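Local coordinates for ABC transporter periplasmic peptide-binding protein (Pseudoalteromonas, PDB 4QFN), which probably captures dipeptides in the periplasm and hands them to a membrane-embedded ABC transporter for uptake into the cell, at residues N289-Y294 / S382-P387; L358-L363 / R401-N406. All coordinates share one frame; numbering follows the deposited sequence.

Contact 1 (N289-Y294 / S382-P387); sequences NLNIGY and SRIYNP. With GLU (glutamic acid), chain D.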
loop_
_atom_site.group_PDB
_atom_site.type_symbol
_atom_site.label_atom_id
_atom_site.label_comp_id
_atom_site.label_asym_id
_atom_site.label_seq_id
_atom_site.Cartn_x
_atom_site.Cartn_y
_atom_site.Cartn_z
ATOM N N ASN A 289 -8.401 -9.281 5.835
ATOM C CA ASN A 289 -7.811 -8.076 5.287
ATOM C C ASN A 289 -7.985 -8.057 3.793
ATOM O O ASN A 289 -7.868 -9.090 3.144
ATOM C CB ASN A 289 -6.318 -8.018 5.630
ATOM C CG ASN A 289 -5.624 -6.841 4.984
ATOM O OD1 ASN A 289 -5.152 -6.924 3.846
ATOM N ND2 ASN A 289 -5.571 -5.728 5.700
ATOM N N LEU A 290 -8.251 -6.878 3.246
ATOM C CA LEU A 290 -8.403 -6.720 1.803
ATOM C C LEU A 290 -7.036 -6.680 1.123
ATOM O O LEU A 290 -6.398 -5.640 1.086
ATOM C CB LEU A 290 -9.145 -5.420 1.497
ATOM C CG LEU A 290 -10.630 -5.295 1.838
ATOM C CD1 LEU A 290 -11.090 -3.894 1.475
ATOM C CD2 LEU A 290 -11.444 -6.338 1.066
ATOM N N ASN A 291 -6.594 -7.805 0.575
ATOM C CA ASN A 291 -5.310 -7.861 -0.122
ATOM C C ASN A 291 -5.322 -8.894 -1.251
ATOM O O ASN A 291 -6.197 -9.766 -1.291
ATOM C CB ASN A 291 -4.199 -8.195 0.871
ATOM C CG ASN A 291 -4.383 -9.566 1.510
ATOM O OD1 ASN A 291 -5.149 -9.725 2.460
ATOM N ND2 ASN A 291 -3.679 -10.558 0.991
ATOM N N ILE A 292 -4.362 -8.806 -2.166
ATOM C CA ILE A 292 -4.192 -9.826 -3.203
ATOM C C ILE A 292 -2.714 -10.085 -3.441
ATOM O O ILE A 292 -1.922 -9.152 -3.585
ATOM C CB ILE A 292 -4.867 -9.426 -4.538
ATOM C CG1 ILE A 292 -4.566 -10.436 -5.651
ATOM C CG2 ILE A 292 -4.370 -8.049 -4.999
ATOM C CD1 ILE A 292 -5.176 -11.797 -5.491
ATOM N N GLY A 293 -2.341 -11.360 -3.452
ATOM C CA GLY A 293 -1.015 -11.785 -3.862
ATOM C C GLY A 293 -1.141 -12.408 -5.252
ATOM O O GLY A 293 -2.069 -13.182 -5.519
ATOM N N TYR A 294 -0.228 -12.066 -6.154
ATOM C CA TYR A 294 -0.385 -12.475 -7.538
ATOM C C TYR A 294 0.959 -12.681 -8.201
ATOM O O TYR A 294 2.001 -12.316 -7.662
ATOM C CB TYR A 294 -1.196 -11.434 -8.332
ATOM C CG TYR A 294 -0.602 -10.032 -8.343
ATOM C CD1 TYR A 294 0.665 -9.802 -8.862
ATOM C CD2 TYR A 294 -1.317 -8.936 -7.858
ATOM C CE1 TYR A 294 1.214 -8.540 -8.880
ATOM C CE2 TYR A 294 -0.770 -7.649 -7.872
ATOM C CZ TYR A 294 0.506 -7.474 -8.382
ATOM O OH TYR A 294 1.092 -6.236 -8.426
ATOM N N SER A 382 8.309 -10.916 4.165
ATOM C CA SER A 382 6.945 -11.359 4.304
ATOM C C SER A 382 5.984 -10.186 4.097
ATOM O O SER A 382 6.254 -9.080 4.554
ATOM C CB SER A 382 6.752 -11.994 5.677
ATOM O OG SER A 382 5.416 -12.422 5.837
ATOM N N ARG A 383 4.892 -10.431 3.366
ATOM C CA ARG A 383 3.806 -9.459 3.200
ATOM C C ARG A 383 2.487 -10.165 3.542
ATOM O O ARG A 383 2.410 -11.393 3.473
ATOM C CB ARG A 383 3.723 -8.938 1.749
ATOM C CG ARG A 383 5.045 -8.648 1.044
ATOM C CD ARG A 383 5.911 -7.658 1.821
ATOM N NE ARG A 383 5.300 -6.339 1.957
ATOM C CZ ARG A 383 5.314 -5.613 3.078
ATOM N NH1 ARG A 383 5.904 -6.080 4.185
ATOM N NH2 ARG A 383 4.743 -4.408 3.091
ATOM N N ILE A 384 1.452 -9.398 3.877
ATOM C CA ILE A 384 0.136 -9.968 4.168
ATOM C C ILE A 384 -0.315 -10.895 3.050
ATOM O O ILE A 384 -0.827 -11.976 3.299
ATOM C CB ILE A 384 -0.940 -8.878 4.295
ATOM C CG1 ILE A 384 -0.605 -7.906 5.427
ATOM C CG2 ILE A 384 -2.298 -9.517 4.504
ATOM C CD1 ILE A 384 -1.483 -6.666 5.428
ATOM N N TYR A 385 -0.125 -10.464 1.812
ATOM C CA TYR A 385 -0.593 -11.232 0.664
ATOM C C TYR A 385 0.362 -12.336 0.179
ATOM O O TYR A 385 -0.003 -13.112 -0.694
ATOM C CB TYR A 385 -0.923 -10.292 -0.490
ATOM C CG TYR A 385 0.198 -9.351 -0.802
ATOM C CD1 TYR A 385 1.298 -9.778 -1.551
ATOM C CD2 TYR A 385 0.181 -8.040 -0.332
ATOM C CE1 TYR A 385 2.337 -8.914 -1.840
ATOM C CE2 TYR A 385 1.224 -7.176 -0.608
ATOM C CZ TYR A 385 2.298 -7.623 -1.368
ATOM O OH TYR A 385 3.342 -6.782 -1.642
ATOM N N ASN A 386 1.568 -12.402 0.736
ATOM C CA ASN A 386 2.535 -13.455 0.396
ATOM C C ASN A 386 3.590 -13.573 1.497
ATOM O O ASN A 386 4.558 -12.809 1.522
ATOM C CB ASN A 386 3.212 -13.176 -0.954
ATOM C CG ASN A 386 3.989 -14.387 -1.493
ATOM O OD1 ASN A 386 4.416 -15.257 -0.741
ATOM N ND2 ASN A 386 4.178 -14.429 -2.798
ATOM N N PRO A 387 3.394 -14.518 2.431
ATOM C CA PRO A 387 4.314 -14.658 3.571
ATOM C C PRO A 387 5.712 -15.159 3.198
ATOM O O PRO A 387 6.614 -15.099 4.022
ATOM C CB PRO A 387 3.607 -15.672 4.488
ATOM C CG PRO A 387 2.559 -16.300 3.663
ATOM C CD PRO A 387 2.167 -15.309 2.604
HETATM N N GLU D . 2.144 -1.943 -1.345
HETATM C CA GLU D . 2.892 -3.195 -1.439
HETATM C C GLU D . 3.343 -3.720 -0.083
HETATM O O GLU D . 3.543 -2.971 0.873
HETATM C CB GLU D . 4.095 -3.052 -2.375
HETATM C CG GLU D . 3.724 -2.671 -3.796
HETATM C CD GLU D . 3.815 -1.166 -4.056
HETATM O OE1 GLU D . 3.802 -0.763 -5.244
HETATM O OE2 GLU D . 3.922 -0.386 -3.077
HETATM O OXT GLU D . 3.526 -4.926 0.077
HETATM O O HOH W 1 2.719 -12.727 -4.670
#

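Contact 2 (L358-L363 / R401-N406); sequences LAKKLL and RKIGVN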
loop_
_atom_site.group_PDB
_atom_site.type_symbol
_atom_site.label_atom_id
_atom_site.label_comp_id
_atom_site.label_asym_id
_atom_site.label_seq_id
_atom_site.Cartn_x
_atom_site.Cartn_y
_atom_site.Cartn_z
ATOM N N LEU A 358 -2.081 -29.662 -20.074
ATOM C CA LEU A 358 -2.685 -28.561 -20.813
ATOM C C LEU A 358 -1.665 -27.429 -20.954
ATOM O O LEU A 358 -1.608 -26.758 -21.986
ATOM C CB LEU A 358 -3.946 -28.077 -20.093
ATOM C CG LEU A 358 -5.051 -27.380 -20.892
ATOM C CD1 LEU A 358 -5.492 -26.073 -20.227
ATOM C CD2 LEU A 358 -4.616 -27.139 -22.319
ATOM N N ALA A 359 -0.853 -27.239 -19.912
ATOM C CA ALA A 359 0.206 -26.226 -19.900
ATOM C C ALA A 359 1.224 -26.480 -21.006
ATOM O O ALA A 359 1.582 -25.570 -21.752
ATOM C CB ALA A 359 0.909 -26.194 -18.533
ATOM N N LYS A 360 1.691 -27.724 -21.081
ATOM C CA LYS A 360 2.613 -28.184 -22.111
ATOM C C LYS A 360 2.033 -27.992 -23.517
ATOM O O LYS A 360 2.733 -27.580 -24.450
ATOM C CB LYS A 360 2.924 -29.660 -21.883
ATOM C CG LYS A 360 3.981 -30.227 -22.811
ATOM C CD LYS A 360 5.353 -29.676 -22.483
ATOM C CE LYS A 360 6.404 -30.162 -23.464
ATOM N NZ LYS A 360 7.759 -29.996 -22.877
ATOM N N LYS A 361 0.744 -28.287 -23.654
ATOM C CA LYS A 361 0.047 -28.210 -24.931
ATOM C C LYS A 361 -0.058 -26.774 -25.452
ATOM O O LYS A 361 0.033 -26.523 -26.656
ATOM C CB LYS A 361 -1.342 -28.833 -24.784
ATOM C CG LYS A 361 -2.064 -29.089 -26.088
ATOM C CD LYS A 361 -3.108 -30.190 -25.924
ATOM C CE LYS A 361 -3.781 -30.524 -27.251
ATOM N NZ LYS A 361 -2.800 -30.931 -28.305
ATOM N N LEU A 362 -0.248 -25.829 -24.540
ATOM C CA LEU A 362 -0.340 -24.427 -24.915
ATOM C C LEU A 362 1.038 -23.867 -25.217
ATOM O O LEU A 362 1.204 -23.092 -26.147
ATOM C CB LEU A 362 -0.995 -23.622 -23.797
ATOM C CG LEU A 362 -2.434 -24.039 -23.502
ATOM C CD1 LEU A 362 -2.954 -23.352 -22.243
ATOM C CD2 LEU A 362 -3.309 -23.726 -24.698
ATOM N N LEU A 363 2.018 -24.260 -24.409
ATOM C CA LEU A 363 3.381 -23.774 -24.552
ATOM C C LEU A 363 3.885 -24.089 -25.955
ATOM O O LEU A 363 4.573 -23.286 -26.584
ATOM C CB LEU A 363 4.277 -24.457 -23.525
ATOM C CG LEU A 363 5.250 -23.607 -22.718
ATOM C CD1 LEU A 363 6.530 -24.387 -22.509
ATOM C CD2 LEU A 363 5.536 -22.273 -23.393
ATOM N N ARG A 401 9.826 -26.210 -14.437
ATOM C CA ARG A 401 10.853 -27.078 -14.987
ATOM C C ARG A 401 10.211 -28.272 -15.690
ATOM O O ARG A 401 10.714 -28.737 -16.719
ATOM C CB ARG A 401 11.797 -27.561 -13.891
ATOM C CG ARG A 401 12.995 -28.309 -14.423
ATOM C CD ARG A 401 13.943 -28.727 -13.316
ATOM N NE ARG A 401 15.070 -29.502 -13.829
ATOM C CZ ARG A 401 16.156 -28.967 -14.383
ATOM N NH1 ARG A 401 16.263 -27.648 -14.505
ATOM N NH2 ARG A 401 17.136 -29.750 -14.820
ATOM N N LYS A 402 9.085 -28.744 -15.151
ATOM C CA LYS A 402 8.405 -29.924 -15.696
ATOM C C LYS A 402 7.824 -29.731 -17.101
ATOM O O LYS A 402 7.513 -30.702 -17.787
ATOM C CB LYS A 402 7.332 -30.449 -14.731
ATOM C CG LYS A 402 7.905 -30.985 -13.423
ATOM C CD LYS A 402 6.809 -31.332 -12.417
ATOM C CE LYS A 402 7.413 -31.809 -11.094
ATOM N NZ LYS A 402 6.379 -32.072 -10.047
ATOM N N ILE A 403 7.675 -28.489 -17.541
ATOM C CA ILE A 403 7.248 -28.266 -18.919
ATOM C C ILE A 403 8.333 -27.566 -19.730
ATOM O O ILE A 403 8.063 -27.009 -20.791
ATOM C CB ILE A 403 5.938 -27.482 -18.998
ATOM C CG1 ILE A 403 6.114 -26.089 -18.378
ATOM C CG2 ILE A 403 4.842 -28.247 -18.301
ATOM C CD1 ILE A 403 4.883 -25.204 -18.507
ATOM N N GLY A 404 9.558 -27.595 -19.213
ATOM C CA GLY A 404 10.707 -27.070 -19.925
ATOM C C GLY A 404 10.958 -25.577 -19.791
ATOM O O GLY A 404 11.795 -25.018 -20.509
ATOM N N VAL A 405 10.243 -24.917 -18.887
ATOM C CA VAL A 405 10.548 -23.513 -18.597
ATOM C C VAL A 405 11.573 -23.415 -17.467
ATOM O O VAL A 405 11.327 -23.843 -16.349
ATOM C CB VAL A 405 9.303 -22.697 -18.260
ATOM C CG1 VAL A 405 9.700 -21.273 -17.852
ATOM C CG2 VAL A 405 8.349 -22.672 -19.444
ATOM N N ASN A 406 12.729 -22.846 -17.780
ATOM C CA ASN A 406 13.835 -22.769 -16.845
ATOM C C ASN A 406 13.824 -21.445 -16.072
ATOM O O ASN A 406 14.154 -20.388 -16.609
ATOM C CB ASN A 406 15.142 -22.950 -17.612
ATOM C CG ASN A 406 16.363 -22.824 -16.730
ATOM O OD1 ASN A 406 16.278 -22.949 -15.512
ATOM N ND2 ASN A 406 17.517 -22.570 -17.348
#

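Contact 1 (N289-Y294 / S382-P387)
Tyr-385 presses its CB against the backbone of strand 291-294, and the tight part of the contact gathers there. Its CB lies 3.4 Å from Ile-292 O, and its CD1 is 3.8 Å from Gly-293 CA. Gly-293, with no side chain to intervene, directs a C-H from CA toward Tyr-385 O at 3.6 Å, with an angle of 150° at the hydrogen. Tyr-385 O also accepts a hydrogen bond from Tyr-327.

The chain from Arg-383 to Asn-386 makes a type I beta turn in the loop between strand 372-378 and helix 389-401, and in this family 5 solute-binding protein the turn helps line the ligand pocket. With CG lodged between backbone N and carbonyl carbon (chi1 52°), the Tyr-385 ring swings off the strand toward the bound glutamic acid, and its OH donates a 2.5 Å hydrogen bond to the ligand OXT. Arg-383, bent at chi2 and chi3, sets its CB above one face of that ring, offset toward the rim. Its NE donates a second hydrogen bond to OXT of the glutamic acid (2.9 Å, 160° at the hydrogen), and its NH2 donates one to O of the same carboxylate at 2.9 Å. NH1 bonds Ser-382 O and forms a salt bridge with Glu-36, which should help fix the group's rotation.

Packing is looser toward the ends. Ile-384, partly exposed, brings its CG2 to within 3.9 Å of Asn-289 OD1, the two side chains crossing at about a right angle. Beyond Gly-293 a water takes over, donating to Tyr-294 O and accepting from Asn-386 ND2 at 2.9 Å.

Contact 2 (L358-L363 / R401-N406)
Lys-360 and Ile-403 bring their backbones closest, with CA atoms 5.6 Å apart, where helix 358-363 passes the turn in which helix 389-401 ends. That turn, type I from Arg-401 to Gly-404, closes with Gly-404 N bonded to Arg-401 O at 3.0 Å. Gly-404, at positive phi, is the C-prime residue of a Schellman motif in which Val-405 N reaches back to the carbonyl just before Arg-401; the chain then enters strand 405-410.

Ile-403 buries more surface than any other residue of the contact. Its CG1 sits between the backbone N and the carbonyl carbon (chi1 62°), which sends CD1 to the helix, 4.1 Å from Ala-359 CB. Leu-363, one helical turn on, uses a single methyl for several partners: CD1 lies 3.5 Å from Ile-403 O and 4.0 Å from Val-405 CG2. Lys-360 runs along the outer flank. Bent at chi2 (70°), its chain slides past Ile-403 in the opposite direction, laying CD 4.2 Å from Ile-403 CB and carrying NZ to 3.7 Å from Ile-403 O, an approach too long for a firm bond. Cut back to alanine, Lys-360 would lose the CD that covers Ile-403 CB, and that flank of the isoleucine is likely to be left barer, its carbonyl without the nearby ammonium.

Ala-316 also touches both Ala-359 and Ile-403, while Phe-372 meets Leu-363 and Val-405. The helix thus packs on the turn into strand 405-410 and on side chains at the start of two parallel strands, 372-378 and 405-410, joined through helix 389-401 in the alpha/beta architecture of a periplasmic binding protein.

Overall arrangement
Followed from the N terminus, the chain enters contact 1 at 289-294 and contact 2 at 358-363, then returns to contact 1 at 382-387 and to contact 2 at 401-406. The two closures therefore cross: contact 1 closes a loop of 87 residues and contact 2 one of 37. Contact 1 ties strand 291-297 to the loop before helix 389-401, beside the bound ligand; contact 2 ties helix 356-365 to the turn leading into strand 405-410, far out on the lobe. Their centres are 27 Å apart and they do not touch, yet strand pairing links them: 291-297 lies beside 428-434, which pairs with 372-378, and that with 405-410.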